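Local coordinates for hypothetical protein, haloacid dehalogenase-like hydrolase (Bacillus subtilis, PDB 1NRW), which dephosphorylates phosphorylated five- and six-carbon sugars and nucleoside monophosphates in vitro, with magnesium as its cofactor and weaker activity on flavin mononucleotide, at residues Q21-L24 with E25-N28; T108-A111 with I112-P115; D123-L126 with D127-R130; I230-E233 with E234-A237; N243-S246 with M247-A251. One frame throughout, in Å; residues are numbered along the deposited sequence.

Interaction 1: residues Q21-L24 with E25-N28; sequences QVSL and ENEN
S23 OG, whose place is less sure, lies over one face of the N26 amide, 3.5 Å from N26 CG, while the two polar atoms of that amide are held from outside the segments: OD1 accepts from the backbone N of A281 and ND2 donates to the backbone O of L15. S23 is the N-cap of helix 24-35, the helix that follows the loop after helix 11-15 in this haloacid dehalogenase-like fold. With S23 OG set between the backbone N and the carbonyl carbon (chi1 68°), it turns back to the first turn and accepts from N26 N at 3.0 Å, a bond that shares the uncertainty of this OG. The capping bond occupies an amide at the helix start that has no earlier carbonyl of the helix to use. Helical bonding then takes over, with E27 N donating to S23 O and N28 N to L24 O, both at 2.9 Å. The second flat group, the N28 amide, has L24 O above its plane; N28 ND2 comes within 2.9 Å of L24 O, but the angle is poor and no hydrogen bond results. Apolar cover comes from V22, whose CG1 meets N26 CB at 4.1 Å. The extended E27 chain ends in a salt bridge with R31. H278 touches S23, E25 and N26 from a loop. E25 bends at chi2 (88°), which leaves its OE1 3.8 Å from S23 CB.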
loop_
_atom_site.group_PDB
_atom_site.type_symbol
_atom_site.label_atom_id
_atom_site.label_comp_id
_atom_site.label_asym_id
_atom_site.label_seq_id
_atom_site.Cartn_x
_atom_site.Cartn_y
_atom_site.Cartn_z
ATOM N N GLN A 21 -11.369 -8.544 -4.628
ATOM C CA GLN A 21 -11.366 -9.078 -5.975
ATOM C C GLN A 21 -11.111 -7.894 -6.896
ATOM O O GLN A 21 -11.304 -6.738 -6.502
ATOM C CB GLN A 21 -12.740 -9.649 -6.335
ATOM C CG GLN A 21 -13.325 -10.619 -5.332
ATOM C CD GLN A 21 -14.800 -10.869 -5.584
ATOM O OE1 GLN A 21 -15.545 -9.951 -5.931
ATOM N NE2 GLN A 21 -15.235 -12.110 -5.390
ATOM N N VAL A 22 -10.656 -8.185 -8.107
ATOM C CA VAL A 22 -10.498 -7.162 -9.123
ATOM C C VAL A 22 -11.718 -7.487 -9.983
ATOM O O VAL A 22 -11.792 -8.563 -10.583
ATOM C CB VAL A 22 -9.223 -7.343 -9.963
ATOM C CG1 VAL A 22 -9.222 -6.326 -11.100
ATOM C CG2 VAL A 22 -7.985 -7.165 -9.086
ATOM N N SER A 23 -12.689 -6.581 -10.016
ATOM C CA SER A 23 -13.911 -6.822 -10.778
ATOM C C SER A 23 -13.653 -6.945 -12.270
ATOM O O SER A 23 -12.623 -6.495 -12.773
ATOM C CB SER A 23 -14.916 -5.695 -10.541
ATOM O OG SER A 23 -14.463 -4.478 -11.108
ATOM N N LEU A 24 -14.591 -7.559 -12.985
ATOM C CA LEU A 24 -14.435 -7.687 -14.423
ATOM C C LEU A 24 -14.329 -6.287 -15.022
ATOM O O LEU A 24 -13.528 -6.051 -15.928
ATOM C CB LEU A 24 -15.629 -8.426 -15.040
ATOM C CG LEU A 24 -15.899 -9.864 -14.591
ATOM C CD1 LEU A 24 -16.999 -10.455 -15.462
ATOM C CD2 LEU A 24 -14.636 -10.703 -14.712
ATOM N N GLU A 25 -15.131 -5.359 -14.500
ATOM C CA GLU A 25 -15.126 -3.984 -14.992
ATOM C C GLU A 25 -13.769 -3.315 -14.807
ATOM O O GLU A 25 -13.266 -2.642 -15.716
ATOM C CB GLU A 25 -16.200 -3.144 -14.285
ATOM C CG GLU A 25 -17.622 -3.446 -14.729
ATOM C CD GLU A 25 -18.277 -4.575 -13.956
ATOM O OE1 GLU A 25 -17.568 -5.356 -13.282
ATOM O OE2 GLU A 25 -19.522 -4.685 -14.033
ATOM N N ASN A 26 -13.179 -3.491 -13.627
ATOM C CA ASN A 26 -11.872 -2.902 -13.367
ATOM C C ASN A 26 -10.781 -3.559 -14.197
ATOM O O ASN A 26 -9.878 -2.877 -14.690
ATOM C CB ASN A 26 -11.525 -2.985 -11.878
ATOM C CG ASN A 26 -12.157 -1.860 -11.066
ATOM O OD1 ASN A 26 -12.877 -1.012 -11.601
ATOM N ND2 ASN A 26 -11.886 -1.850 -9.769
ATOM N N GLU A 27 -10.855 -4.876 -14.371
ATOM C CA GLU A 27 -9.847 -5.556 -15.173
ATOM C C GLU A 27 -9.924 -5.038 -16.603
ATOM O O GLU A 27 -8.901 -4.735 -17.210
ATOM C CB GLU A 27 -10.047 -7.076 -15.175
ATOM C CG GLU A 27 -8.897 -7.802 -15.873
ATOM C CD GLU A 27 -9.114 -9.296 -16.017
ATOM O OE1 GLU A 27 -9.975 -9.851 -15.304
ATOM O OE2 GLU A 27 -8.412 -9.917 -16.843
ATOM N N ASN A 28 -11.137 -4.944 -17.141
ATOM C CA ASN A 28 -11.317 -4.444 -18.499
ATOM C C ASN A 28 -10.802 -3.013 -18.630
ATOM O O ASN A 28 -10.172 -2.666 -19.629
ATOM C CB ASN A 28 -12.794 -4.502 -18.913
ATOM C CG ASN A 28 -13.269 -5.921 -19.197
ATOM O OD1 ASN A 28 -12.593 -6.689 -19.883
ATOM N ND2 ASN A 28 -14.446 -6.268 -18.683
#

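Interaction 2: residues T108-A111 with I112-P115; sequences TGSA and IYTP
A111 O is gripped twice by T108: the backbone N donates to it at 3.1 Å and the side-chain OG1 at 2.7 Å, the hydroxyl lying 18° off the carbonyl plane. These bonds close the beta-hairpin turn that joins strand 103-108 to strand 112-114, with G109 and S110 at its tip, in the mixed sheet of the smaller, cap-like part of the fold. T108 OG1 can reach the carbonyl because it stands between its own backbone N and carbonyl carbon (chi1 70°). The same side chain meets the Y113 ring, which it crosses at about a right angle: the methyl CG2 sits at the ring edge, in plane, 3.8 Å from Y113 CD2, and OG1 is 3.5 Å from Y113 CE2. Replacing T108 with a valine would probably keep the methyl at the ring but leave A111 O with one donor fewer, making the turn less firmly closed. Beyond the turn the tyrosine is packed by I157, L163 and I170, and I112 touches F49 and D50 of helix 48-55. At the far end of the ring, Y113 OH and S110 OG form a hydrogen bond of 3.1 Å.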
loop_
_atom_site.group_PDB
_atom_site.type_symbol
_atom_site.label_atom_id
_atom_site.label_comp_id
_atom_site.label_asym_id
_atom_site.label_seq_id
_atom_site.Cartn_x
_atom_site.Cartn_y
_atom_site.Cartn_z
ATOM N N THR A 108 10.323 -6.900 3.638
ATOM C CA THR A 108 11.690 -6.998 3.137
ATOM C C THR A 108 11.646 -7.589 1.736
ATOM O O THR A 108 10.575 -7.741 1.152
ATOM C CB THR A 108 12.543 -7.929 4.017
ATOM O OG1 THR A 108 12.112 -9.284 3.832
ATOM C CG2 THR A 108 12.402 -7.554 5.481
ATOM N N GLY A 109 12.806 -7.938 1.198
ATOM C CA GLY A 109 12.826 -8.523 -0.130
ATOM C C GLY A 109 12.273 -9.939 -0.134
ATOM O O GLY A 109 11.376 -10.270 -0.910
ATOM N N SER A 110 12.805 -10.769 0.758
ATOM C CA SER A 110 12.409 -12.170 0.873
ATOM C C SER A 110 10.975 -12.429 1.337
ATOM O O SER A 110 10.253 -13.217 0.725
ATOM C CB SER A 110 13.384 -12.893 1.803
ATOM O OG SER A 110 13.574 -12.161 3.002
ATOM N N ALA A 111 10.561 -11.781 2.419
ATOM C CA ALA A 111 9.214 -11.979 2.933
ATOM C C ALA A 111 8.820 -10.889 3.917
ATOM O O ALA A 111 9.523 -9.895 4.078
ATOM C CB ALA A 111 9.113 -13.343 3.609
ATOM N N ILE A 112 7.674 -11.086 4.559
ATOM C CA ILE A 112 7.171 -10.148 5.550
ATOM C C ILE A 112 7.374 -10.838 6.893
ATOM O O ILE A 112 6.665 -11.786 7.219
ATOM C CB ILE A 112 5.666 -9.872 5.359
ATOM C CG1 ILE A 112 5.393 -9.418 3.924
ATOM C CG2 ILE A 112 5.210 -8.795 6.332
ATOM C CD1 ILE A 112 3.914 -9.278 3.603
ATOM N N TYR A 113 8.349 -10.369 7.660
ATOM C CA TYR A 113 8.643 -10.965 8.956
ATOM C C TYR A 113 7.736 -10.424 10.042
ATOM O O TYR A 113 7.432 -9.237 10.076
ATOM C CB TYR A 113 10.108 -10.710 9.316
ATOM C CG TYR A 113 11.059 -11.445 8.410
ATOM C CD1 TYR A 113 11.240 -12.823 8.534
ATOM C CD2 TYR A 113 11.748 -10.776 7.394
ATOM C CE1 TYR A 113 12.077 -13.516 7.676
ATOM C CE2 TYR A 113 12.589 -11.463 6.526
ATOM C CZ TYR A 113 12.748 -12.833 6.672
ATOM O OH TYR A 113 13.570 -13.527 5.817
ATOM N N THR A 114 7.306 -11.304 10.938
ATOM C CA THR A 114 6.429 -10.899 12.022
ATOM C C THR A 114 6.395 -11.957 13.119
ATOM O O THR A 114 6.534 -13.148 12.847
ATOM C CB THR A 114 4.974 -10.678 11.517
ATOM O OG1 THR A 114 4.130 -10.328 12.620
ATOM C CG2 THR A 114 4.433 -11.946 10.862
ATOM N N PRO A 115 6.238 -11.523 14.376
ATOM C CA PRO A 115 6.175 -12.441 15.518
ATOM C C PRO A 115 4.719 -12.760 15.886
ATOM O O PRO A 115 4.458 -13.567 16.777
ATOM C CB PRO A 115 6.882 -11.660 16.613
ATOM C CG PRO A 115 6.424 -10.259 16.342
ATOM C CD PRO A 115 6.513 -10.145 14.828
#

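Interaction 3: residues D123-L126 with D127-R130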
loop_
_atom_site.group_PDB
_atom_site.type_symbol
_atom_site.label_atom_id
_atom_site.label_comp_id
_atom_site.label_asym_id
_atom_site.label_seq_id
_atom_site.Cartn_x
_atom_site.Cartn_y
_atom_site.Cartn_z
ATOM N N ASP A 123 -6.409 -9.979 12.397
ATOM C CA ASP A 123 -6.995 -8.762 12.937
ATOM C C ASP A 123 -6.423 -7.540 12.228
ATOM O O ASP A 123 -7.137 -6.564 11.981
ATOM C CB ASP A 123 -6.759 -8.653 14.451
ATOM C CG ASP A 123 -7.688 -9.560 15.252
ATOM O OD1 ASP A 123 -8.782 -9.892 14.750
ATOM O OD2 ASP A 123 -7.330 -9.930 16.387
ATOM N N VAL A 124 -5.134 -7.589 11.906
ATOM C CA VAL A 124 -4.508 -6.474 11.203
ATOM C C VAL A 124 -5.169 -6.345 9.830
ATOM O O VAL A 124 -5.528 -5.248 9.394
ATOM C CB VAL A 124 -2.983 -6.701 11.023
ATOM C CG1 VAL A 124 -2.387 -5.590 10.150
ATOM C CG2 VAL A 124 -2.289 -6.720 12.395
ATOM N N GLU A 125 -5.343 -7.471 9.150
ATOM C CA GLU A 125 -5.956 -7.454 7.830
ATOM C C GLU A 125 -7.413 -7.015 7.872
ATOM O O GLU A 125 -7.851 -6.216 7.043
ATOM C CB GLU A 125 -5.826 -8.828 7.188
ATOM C CG GLU A 125 -4.385 -9.188 6.894
ATOM C CD GLU A 125 -3.713 -8.195 5.954
ATOM O OE1 GLU A 125 -2.714 -7.553 6.355
ATOM O OE2 GLU A 125 -4.190 -8.061 4.808
ATOM N N LEU A 126 -8.167 -7.533 8.837
ATOM C CA LEU A 126 -9.565 -7.149 8.968
ATOM C C LEU A 126 -9.674 -5.634 9.148
ATOM O O LEU A 126 -10.607 -5.009 8.650
ATOM C CB LEU A 126 -10.201 -7.866 10.164
ATOM C CG LEU A 126 -11.730 -7.851 10.241
ATOM C CD1 LEU A 126 -12.323 -8.506 8.994
ATOM C CD2 LEU A 126 -12.172 -8.600 11.492
ATOM N N ASP A 127 -8.718 -5.043 9.861
ATOM C CA ASP A 127 -8.734 -3.597 10.068
ATOM C C ASP A 127 -8.584 -2.882 8.718
ATOM O O ASP A 127 -9.191 -1.834 8.493
ATOM C CB ASP A 127 -7.607 -3.184 11.026
ATOM C CG ASP A 127 -7.573 -1.680 11.285
ATOM O OD1 ASP A 127 -8.627 -1.100 11.628
ATOM O OD2 ASP A 127 -6.487 -1.076 11.154
ATOM N N ARG A 128 -7.776 -3.448 7.823
ATOM C CA ARG A 128 -7.594 -2.859 6.494
ATOM C C ARG A 128 -8.934 -2.866 5.754
ATOM O O ARG A 128 -9.351 -1.846 5.202
ATOM C CB ARG A 128 -6.589 -3.662 5.664
ATOM C CG ARG A 128 -5.132 -3.604 6.096
ATOM C CD ARG A 128 -4.358 -4.565 5.190
ATOM N NE ARG A 128 -2.921 -4.657 5.441
ATOM C CZ ARG A 128 -2.014 -3.802 4.973
ATOM N NH1 ARG A 128 -2.384 -2.765 4.233
ATOM N NH2 ARG A 128 -0.725 -4.017 5.205
ATOM N N PHE A 129 -9.588 -4.028 5.735
ATOM C CA PHE A 129 -10.879 -4.204 5.068
ATOM C C PHE A 129 -11.924 -3.236 5.617
ATOM O O PHE A 129 -12.576 -2.518 4.865
ATOM C CB PHE A 129 -11.422 -5.629 5.272
ATOM C CG PHE A 129 -10.931 -6.646 4.271
ATOM C CD1 PHE A 129 -9.689 -7.262 4.422
ATOM C CD2 PHE A 129 -11.747 -7.032 3.203
ATOM C CE1 PHE A 129 -9.266 -8.250 3.535
ATOM C CE2 PHE A 129 -11.335 -8.024 2.302
ATOM C CZ PHE A 129 -10.093 -8.635 2.470
ATOM N N ARG A 130 -12.091 -3.235 6.937
ATOM C CA ARG A 130 -13.081 -2.376 7.580
ATOM C C ARG A 130 -12.830 -0.884 7.411
ATOM O O ARG A 130 -13.771 -0.099 7.313
ATOM C CB ARG A 130 -13.174 -2.711 9.074
ATOM C CG ARG A 130 -13.593 -4.147 9.344
ATOM C CD ARG A 130 -13.670 -4.444 10.835
ATOM N NE ARG A 130 -14.717 -3.670 11.491
ATOM C CZ ARG A 130 -15.027 -3.778 12.779
ATOM N NH1 ARG A 130 -14.366 -4.628 13.554
ATOM N NH2 ARG A 130 -16.005 -3.041 13.291
HETATM O O HOH W 1 -4.283 -2.542 9.891
HETATM O O HOH W 2 -0.075 -7.070 5.550
#
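A bend at chi2 (-59°) folds the E125 chain back alongside R128, whose own chain runs extended from CG to NE, so that the two side chains lie side by side and point the same way. In one of the two conformers modelled for E125, and so with some doubt, OE1 takes a hydrogen bond from R128 NE at 3.0 Å as part of a salt bridge. The fit is not flat: the donor stands above the carboxylate plane, and carboxylate and guanidinium planes are 44° apart. A water spans the same pair, donating to E125 OE1 at 2.8 Å and accepting from R128 NH2 at 3.1 Å. The other oxygen, E125 OE2, pairs with R46. A second water links V124 O to D127 OD2, whose neighbour OD1 binds H206. F129 brings its ring edge to the backbone, CD1 lying 3.4 Å from E125 O in the ring plane, and stacks on H20; R130 CD rests 4.0 Å from L126 CG. A leucine in place of R128 would probably leave E125 OE1 and its water without their guanidinium partner and take a positive charge away from the neighbouring phosphate. The pair is an i to i+3 salt bridge along helix 118-132, and R128 NH1 also makes a long, weak ion pair with this bound phosphate ion, which probably marks the active-site cleft near D12 and G45.

Interaction 4: residues I230-E233 with E234-A237; sequences IPLE and ETAA
P231 O and L232 O take the three hydrogen bonds of this turn. P231 O accepts from E234 N at 2.8 Å, the donor standing above the carbonyl plane. L232 O accepts twice from T235, from its backbone N at 3.0 Å and from its hydroxyl OG1 at 2.7 Å. The hydroxyl gets there because OG1 lies between its backbone N and carbonyl carbon (chi1 67°), and it meets L232 O only 17° off the carbonyl plane. Van der Waals contacts form the second group. I230 CG2 touches T235 CG2 at 3.9 Å, methyl to methyl, and T235 CG2 also lies 3.4 Å from P231 O. E234 runs beside the P231 ring, pointing the same way, and rests its carboxylate on it with OE2 3.6 Å from P231 CG. L232 packs on K222 and A225 of helix 217-227. The third kind is ionic and reaches outside: E234 OE1 forms a salt bridge with K5, in the chain just before strand 6-10. The i to i+3 backbone bonds are those of a short 3-10 turn that delivers the chain into strand 235-239, an inner strand of the parallel core of the haloacid dehalogenase fold.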
loop_
_atom_site.group_PDB
_atom_site.type_symbol
_atom_site.label_atom_id
_atom_site.label_comp_id
_atom_site.label_asym_id
_atom_site.label_seq_id
_atom_site.Cartn_x
_atom_site.Cartn_y
_atom_site.Cartn_z
ATOM N N ILE A 230 7.689 11.251 -18.640
ATOM C CA ILE A 230 6.291 11.656 -18.622
ATOM C C ILE A 230 6.097 12.797 -17.630
ATOM O O ILE A 230 6.372 12.646 -16.442
ATOM C CB ILE A 230 5.372 10.483 -18.214
ATOM C CG1 ILE A 230 5.507 9.343 -19.225
ATOM C CG2 ILE A 230 3.927 10.958 -18.131
ATOM C CD1 ILE A 230 4.741 8.087 -18.852
ATOM N N PRO A 231 5.627 13.960 -18.111
ATOM C CA PRO A 231 5.395 15.132 -17.260
ATOM C C PRO A 231 4.342 14.804 -16.201
ATOM O O PRO A 231 3.375 14.100 -16.487
ATOM C CB PRO A 231 4.888 16.186 -18.249
ATOM C CG PRO A 231 5.500 15.768 -19.549
ATOM C CD PRO A 231 5.333 14.270 -19.521
ATOM N N LEU A 232 4.524 15.311 -14.986
ATOM C CA LEU A 232 3.556 15.045 -13.928
ATOM C C LEU A 232 2.178 15.581 -14.296
ATOM O O LEU A 232 1.162 15.072 -13.827
ATOM C CB LEU A 232 4.022 15.658 -12.605
ATOM C CG LEU A 232 5.199 14.943 -11.939
ATOM C CD1 LEU A 232 5.596 15.675 -10.671
ATOM C CD2 LEU A 232 4.800 13.502 -11.626
ATOM N N GLU A 233 2.143 16.608 -15.143
ATOM C CA GLU A 233 0.871 17.189 -15.567
ATOM C C GLU A 233 0.069 16.158 -16.359
ATOM O O GLU A 233 -1.149 16.274 -16.498
ATOM C CB GLU A 233 1.110 18.434 -16.435
ATOM C CG GLU A 233 1.776 19.603 -15.713
ATOM C CD GLU A 233 3.174 19.279 -15.203
ATOM O OE1 GLU A 233 3.994 18.755 -15.989
ATOM O OE2 GLU A 233 3.455 19.558 -14.016
ATOM N N GLU A 234 0.761 15.149 -16.875
ATOM C CA GLU A 234 0.118 14.096 -17.650
ATOM C C GLU A 234 0.003 12.784 -16.866
ATOM O O GLU A 234 0.002 11.696 -17.446
ATOM C CB GLU A 234 0.889 13.865 -18.951
ATOM C CG GLU A 234 0.707 14.989 -19.965
ATOM C CD GLU A 234 1.727 14.940 -21.084
ATOM O OE1 GLU A 234 1.888 13.870 -21.701
ATOM O OE2 GLU A 234 2.366 15.978 -21.350
ATOM N N THR A 235 -0.090 12.902 -15.547
ATOM C CA THR A 235 -0.235 11.735 -14.684
ATOM C C THR A 235 -1.443 11.930 -13.775
ATOM O O THR A 235 -1.788 13.060 -13.418
ATOM C CB THR A 235 1.003 11.519 -13.783
ATOM O OG1 THR A 235 1.099 12.586 -12.828
ATOM C CG2 THR A 235 2.271 11.467 -14.616
ATOM N N ALA A 236 -2.084 10.823 -13.411
ATOM C CA ALA A 236 -3.235 10.852 -12.516
ATOM C C ALA A 236 -3.005 9.765 -11.469
ATOM O O ALA A 236 -2.319 8.778 -11.739
ATOM C CB ALA A 236 -4.520 10.572 -13.286
ATOM N N ALA A 237 -3.562 9.954 -10.278
ATOM C CA ALA A 237 -3.427 8.971 -9.199
ATOM C C ALA A 237 -4.763 8.893 -8.479
ATOM O O ALA A 237 -5.425 9.915 -8.264
ATOM C CB ALA A 237 -2.332 9.391 -8.230
#

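Interaction 5: residues N243-S246 with M247-A251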
loop_
_atom_site.group_PDB
_atom_site.type_symbol
_atom_site.label_atom_id
_atom_site.label_comp_id
_atom_site.label_asym_id
_atom_site.label_seq_id
_atom_site.Cartn_x
_atom_site.Cartn_y
_atom_site.Cartn_z
ATOM N N ASN A 243 -2.339 6.882 3.182
ATOM C CA ASN A 243 -1.036 6.656 2.567
ATOM C C ASN A 243 -1.003 7.032 1.082
ATOM O O ASN A 243 0.053 6.988 0.446
ATOM C CB ASN A 243 -0.596 5.197 2.772
ATOM C CG ASN A 243 -1.585 4.188 2.202
ATOM O OD1 ASN A 243 -2.786 4.444 2.139
ATOM N ND2 ASN A 243 -1.078 3.017 1.807
ATOM N N ASP A 244 -2.158 7.403 0.531
ATOM C CA ASP A 244 -2.238 7.796 -0.875
ATOM C C ASP A 244 -2.126 9.306 -1.060
ATOM O O ASP A 244 -1.974 9.787 -2.184
ATOM C CB ASP A 244 -3.565 7.353 -1.503
ATOM C CG ASP A 244 -3.744 5.855 -1.513
ATOM O OD1 ASP A 244 -2.735 5.132 -1.672
ATOM O OD2 ASP A 244 -4.906 5.404 -1.391
ATOM N N LYS A 245 -2.213 10.051 0.037
ATOM C CA LYS A 245 -2.164 11.509 -0.027
ATOM C C LYS A 245 -1.025 12.053 -0.883
ATOM O O LYS A 245 -1.253 12.858 -1.793
ATOM C CB LYS A 245 -2.079 12.093 1.384
ATOM C CG LYS A 245 -2.079 13.613 1.437
ATOM C CD LYS A 245 -2.027 14.098 2.880
ATOM C CE LYS A 245 -1.831 15.601 2.956
ATOM N NZ LYS A 245 -2.942 16.339 2.300
ATOM N N SER A 246 0.195 11.604 -0.611
ATOM C CA SER A 246 1.349 12.087 -1.359
ATOM C C SER A 246 1.290 11.819 -2.857
ATOM O O SER A 246 1.806 12.620 -3.640
ATOM C CB SER A 246 2.652 11.515 -0.780
ATOM O OG SER A 246 2.741 10.109 -0.934
HETATM N N MSE A 247 0.672 10.720 -3.287
HETATM C CA MSE A 247 0.642 10.493 -4.725
HETATM C C MSE A 247 -0.451 11.309 -5.410
HETATM O O MSE A 247 -0.291 11.694 -6.565
HETATM C CB MSE A 247 0.564 8.998 -5.077
HETATM C CG MSE A 247 -0.775 8.333 -4.999
HETATM SE SE MSE A 247 -0.582 6.544 -5.768
HETATM C CE MSE A 247 -2.169 5.769 -4.983
ATOM N N LEU A 248 -1.547 11.597 -4.708
ATOM C CA LEU A 248 -2.581 12.444 -5.304
ATOM C C LEU A 248 -1.973 13.837 -5.450
ATOM O O LEU A 248 -2.188 14.520 -6.454
ATOM C CB LEU A 248 -3.827 12.531 -4.420
ATOM C CG LEU A 248 -4.948 11.529 -4.713
ATOM C CD1 LEU A 248 -4.494 10.122 -4.321
ATOM C CD2 LEU A 248 -6.207 11.926 -3.941
ATOM N N GLU A 249 -1.205 14.251 -4.447
ATOM C CA GLU A 249 -0.562 15.564 -4.476
ATOM C C GLU A 249 0.474 15.641 -5.594
ATOM O O GLU A 249 0.595 16.663 -6.272
ATOM C CB GLU A 249 0.112 15.856 -3.131
ATOM C CG GLU A 249 -0.838 15.858 -1.943
ATOM C CD GLU A 249 -0.128 16.108 -0.621
ATOM O OE1 GLU A 249 0.901 15.449 -0.359
ATOM O OE2 GLU A 249 -0.604 16.957 0.160
ATOM N N ALA A 250 1.212 14.554 -5.799
ATOM C CA ALA A 250 2.239 14.518 -6.832
ATOM C C ALA A 250 1.673 14.492 -8.250
ATOM O O ALA A 250 2.224 15.127 -9.152
ATOM C CB ALA A 250 3.149 13.313 -6.618
ATOM N N ALA A 251 0.574 13.768 -8.445
ATOM C CA ALA A 251 -0.047 13.637 -9.764
ATOM C C ALA A 251 -0.684 14.924 -10.285
ATOM O O ALA A 251 -1.097 15.785 -9.511
ATOM C CB ALA A 251 -1.100 12.530 -9.738
#
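K245 and E249 cross obliquely on one flank of helix 245-250, one turn apart. The lysine chain is extended until it bends at chi4 (61°), and that bend brings NZ to E249 OE2 at 3.2 Å, a weak hydrogen bond within a salt bridge; the glutamate aliphatic part lies on the backbone, with CG 3.0 Å from K245 O. D244 and M247, the latter a selenomethionine, instead lie side by side and point the same way. M247 CG stands between its backbone N and carbonyl carbon (chi1 80°), and the extended chain beyond it carries the methyl CE to within 3.4 Å of D244 OD1. That same oxygen forms a salt bridge with K217, while OD2 is hydrogen-bonded to S241 OG. D244 thus stands beside D10, D240 and S241 of the metal site, the place of the conserved acidic motif IV of haloacid dehalogenase phosphatases, in the beta-alpha-beta unit of strand 235-239, this helix and strand 253-256. L248 closes over the same residue, its CD1 3.3 Å from D244 O, and its backbone N donates to that oxygen at 3.1 Å. I264 and I267 of helix 262-267 cover the K245 flank. S246 OG accepts from G218 N, and the carbonyl O of S246 accepts from A250 N at 3.0 Å.

In the fold
Along the chain the five contacts come in series. Interactions 1, 4 and 5 belong to the core around the eight-stranded sheet; interactions 2 and 3 belong to the cap-like part with the six-stranded sheet, where strand 112-114 is followed by helix 118-132. Interactions 4 and 5 touch, their centres 12 Å apart, because strand 235-239 leads into helix 245-250. Interactions 2 and 4 lie farthest apart, centres 33 Å from each other. Across the cleft, interactions 3 and 5 come to about 6 Å at their nearest atoms, and both have residues near the bound phosphate. The active site therefore probably draws on both parts, a core that carries the metal and a cap that faces it.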